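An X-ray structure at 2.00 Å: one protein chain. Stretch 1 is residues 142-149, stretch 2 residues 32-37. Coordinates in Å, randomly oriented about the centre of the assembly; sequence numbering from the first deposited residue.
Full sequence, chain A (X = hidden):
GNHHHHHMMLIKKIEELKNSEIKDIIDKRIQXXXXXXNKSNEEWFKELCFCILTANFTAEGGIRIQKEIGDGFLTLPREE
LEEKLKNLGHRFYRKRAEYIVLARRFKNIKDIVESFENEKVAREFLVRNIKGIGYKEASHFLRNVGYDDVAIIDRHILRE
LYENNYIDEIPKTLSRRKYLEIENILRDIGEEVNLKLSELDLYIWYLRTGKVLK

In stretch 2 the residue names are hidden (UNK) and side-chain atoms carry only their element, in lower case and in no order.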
# COMPACT_ATOMS: atom_id res chain seq x y z
N LEU A 142 5.64 -1.81 -1.97
CA LEU A 142 6.95 -1.30 -1.56
C LEU A 142 6.94 -0.81 -0.11
O LEU A 142 7.92 -1.02 0.63
CB LEU A 142 7.39 -0.19 -2.51
CG LEU A 142 7.70 -0.70 -3.93
CD1 LEU A 142 7.98 0.47 -4.84
CD2 LEU A 142 8.91 -1.64 -3.90
N ARG A 143 5.85 -0.17 0.30
CA ARG A 143 5.74 0.30 1.68
C ARG A 143 5.74 -0.92 2.61
O ARG A 143 6.47 -0.97 3.61
CB ARG A 143 4.42 1.08 1.86
CG ARG A 143 4.32 1.95 3.14
CD ARG A 143 4.12 1.11 4.41
NE ARG A 143 2.87 0.36 4.38
CZ ARG A 143 1.67 0.88 4.63
NH1 ARG A 143 1.56 2.16 4.96
NH2 ARG A 143 0.59 0.12 4.56
N ASN A 144 4.94 -1.92 2.26
CA ASN A 144 4.83 -3.12 3.09
C ASN A 144 6.09 -3.97 3.20
O ASN A 144 6.19 -4.81 4.11
CB ASN A 144 3.61 -3.94 2.63
CG ASN A 144 2.30 -3.34 3.10
OD1 ASN A 144 2.26 -2.18 3.52
ND2 ASN A 144 1.22 -4.11 3.05
N VAL A 145 7.06 -3.76 2.32
CA VAL A 145 8.30 -4.51 2.41
C VAL A 145 9.45 -3.62 2.86
O VAL A 145 10.62 -3.97 2.69
CB VAL A 145 8.67 -5.24 1.08
CG1 VAL A 145 7.56 -6.24 0.74
CG2 VAL A 145 8.88 -4.24 -0.04
N GLY A 146 9.13 -2.45 3.42
CA GLY A 146 10.17 -1.59 3.95
C GLY A 146 10.58 -0.26 3.35
O GLY A 146 11.49 0.37 3.88
N TYR A 147 9.95 0.19 2.26
CA TYR A 147 10.36 1.46 1.69
C TYR A 147 9.53 2.60 2.28
O TYR A 147 8.33 2.45 2.52
CB TYR A 147 10.28 1.39 0.16
CG TYR A 147 11.29 0.40 -0.39
CD1 TYR A 147 12.64 0.76 -0.54
CD2 TYR A 147 10.91 -0.91 -0.69
CE1 TYR A 147 13.59 -0.18 -0.97
CE2 TYR A 147 11.85 -1.85 -1.12
CZ TYR A 147 13.19 -1.48 -1.26
OH TYR A 147 14.10 -2.42 -1.66
N ASP A 148 10.17 3.73 2.53
CA ASP A 148 9.49 4.84 3.20
C ASP A 148 9.05 6.06 2.42
O ASP A 148 8.35 6.90 2.98
CB ASP A 148 10.34 5.34 4.36
CG ASP A 148 10.64 4.26 5.37
OD1 ASP A 148 9.69 3.62 5.88
OD2 ASP A 148 11.84 4.06 5.67
N ASP A 149 9.44 6.18 1.16
CA ASP A 149 9.11 7.38 0.41
C ASP A 149 8.11 7.26 -0.74
O ASP A 149 8.23 7.97 -1.74
CB ASP A 149 10.41 8.04 -0.07
CG ASP A 149 10.23 9.50 -0.48
OD1 ASP A 149 9.42 10.21 0.15
OD2 ASP A 149 10.91 9.95 -1.43
N UNK A 32 7.97 -3.81 11.41
CA UNK A 32 7.64 -5.10 10.82
C UNK A 32 7.83 -5.05 9.30
O UNK A 32 8.28 -6.02 8.70
c UNK A 32 6.20 -5.49 11.19
c UNK A 32 5.99 -5.52 12.71
o UNK A 32 4.43 -6.36 14.30
o UNK A 32 3.64 -5.75 12.35
c UNK A 32 4.59 -5.91 13.14
N UNK A 33 7.51 -3.91 8.68
CA UNK A 33 7.70 -3.78 7.23
C UNK A 33 9.20 -3.82 6.93
O UNK A 33 9.64 -4.47 5.99
c UNK A 33 5.12 -0.99 7.07
c UNK A 33 2.90 -1.91 7.25
c UNK A 33 3.74 -0.81 7.24
c UNK A 33 4.81 -3.36 6.93
c UNK A 33 7.14 -2.45 6.70
c UNK A 33 5.66 -2.27 6.92
c UNK A 33 3.43 -3.19 7.10
N UNK A 34 9.97 -3.11 7.75
CA UNK A 34 11.42 -3.05 7.58
C UNK A 34 12.08 -4.42 7.72
O UNK A 34 13.14 -4.66 7.14
c UNK A 34 12.23 1.40 7.03
n UNK A 34 13.12 1.97 5.98
c UNK A 34 12.50 -0.09 7.20
c UNK A 34 11.74 -0.64 8.39
c UNK A 34 12.04 -2.10 8.61
N UNK A 35 11.47 -5.30 8.51
CA UNK A 35 12.04 -6.62 8.70
C UNK A 35 12.09 -7.44 7.41
O UNK A 35 12.81 -8.44 7.32
o UNK A 35 10.03 -7.89 9.34
c UNK A 35 11.28 -7.39 9.80
N UNK A 36 11.34 -7.03 6.39
CA UNK A 36 11.35 -7.75 5.12
C UNK A 36 12.73 -7.75 4.48
O UNK A 36 13.01 -8.57 3.60
c UNK A 36 8.95 -7.80 4.32
c UNK A 36 8.10 -7.39 5.34
c UNK A 36 6.88 -8.02 5.55
c UNK A 36 7.34 -9.49 3.69
c UNK A 36 8.56 -8.85 3.50
c UNK A 36 10.30 -7.18 4.16
c UNK A 36 6.50 -9.08 4.72
N UNK A 37 13.60 -6.84 4.91
CA UNK A 37 14.93 -6.80 4.34
C UNK A 37 15.62 -8.14 4.63
O UNK A 37 16.51 -8.57 3.91
c UNK A 37 16.93 -5.22 4.09
c UNK A 37 18.95 -6.12 2.88
c UNK A 37 15.74 -5.65 4.94
n UNK A 37 18.26 -6.55 1.63
c UNK A 37 18.02 -6.28 4.07

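Position 32 carries five side-chain atoms: three carbons in a row, the third bearing two oxygens. Its CA-to-CB bond points sideways, and the side chain makes no contact with stretch 1. A carboxylate on a two-methylene stem is a glutamate. The carboxylate oxygens of Glu-32 are satisfied elsewhere in the structure.

Position 33 has seven carbons, one followed by a six-membered ring, with no oxygen on the ring. Its CB points toward stretch 1, and the ring lies against Arg-143 and Asn-144. This is a phenylalanine. One face of the Phe-33 ring receives Asn-144, whose CA sits 4.2 Å from the ring centroid in a CH-pi contact and whose OD1 lies 3.8 Å from CZ of Phe-33. CE2 of Phe-33 in turn covers one face of the Arg-143 guanidinium, 3.2 Å from NE of Arg-143. A 2.8 Å hydrogen bond from NE of Arg-143 to OD1 of Asn-144 links the two side chains that the ring touches.

Position 34 shows four carbons in a row ending in a nitrogen. Its CB points away, yet the end of the chain returns to stretch 1, where the terminal nitrogen lies 3.1 Å from O of Gly-146 and 2.5 Å from OD2 of Asp-148. This is a lysine. NZ of Lys-34 donates a hydrogen bond to each oxygen, the very short one to Asp-148 within a salt bridge.

Position 35 has one carbon and one oxygen; its CA-to-CB bond points away from stretch 1, which it does not touch. It is a serine, and OG of Ser-35 bonds back to O of Glu-32 at 2.6 Å.

Position 36 again has one carbon and a six-carbon ring. Its CB points toward stretch 1, and the ring touches Asn-144 and Val-145: a second phenylalanine. CD2 of Phe-36 lies 3.4 Å from O of Asn-144, and CD1 of Phe-36 packs 3.9 Å from CG1 of Val-145.

Position 37 repeats the four carbons and terminal nitrogen. Its CA-to-CB bond points sideways, and it makes no contact with stretch 1. It is a lysine, and NZ of Lys-37 is bonded elsewhere in the structure.

The rule here is two aromatic rings set against a helix end, with a lysine reaching over to the loop beyond. Val-145 is the first residue to leave helical angles, and Gly-146 follows with a positive phi of 111°. These backbone angles call for glycine, since a CB would jam against the preceding carbonyl; an ideal CB of Gly-146 would also lie 3.4 Å from O of Phe-33. CA of Gly-146 is 4.1 Å from CA of Lys-34. Both hydrogen bonds across the stretches come from the Lys-34 side chain, one of them to a backbone oxygen, and backbone packing adds to the contact.

Stretch 2 (32-37) EFKSFK
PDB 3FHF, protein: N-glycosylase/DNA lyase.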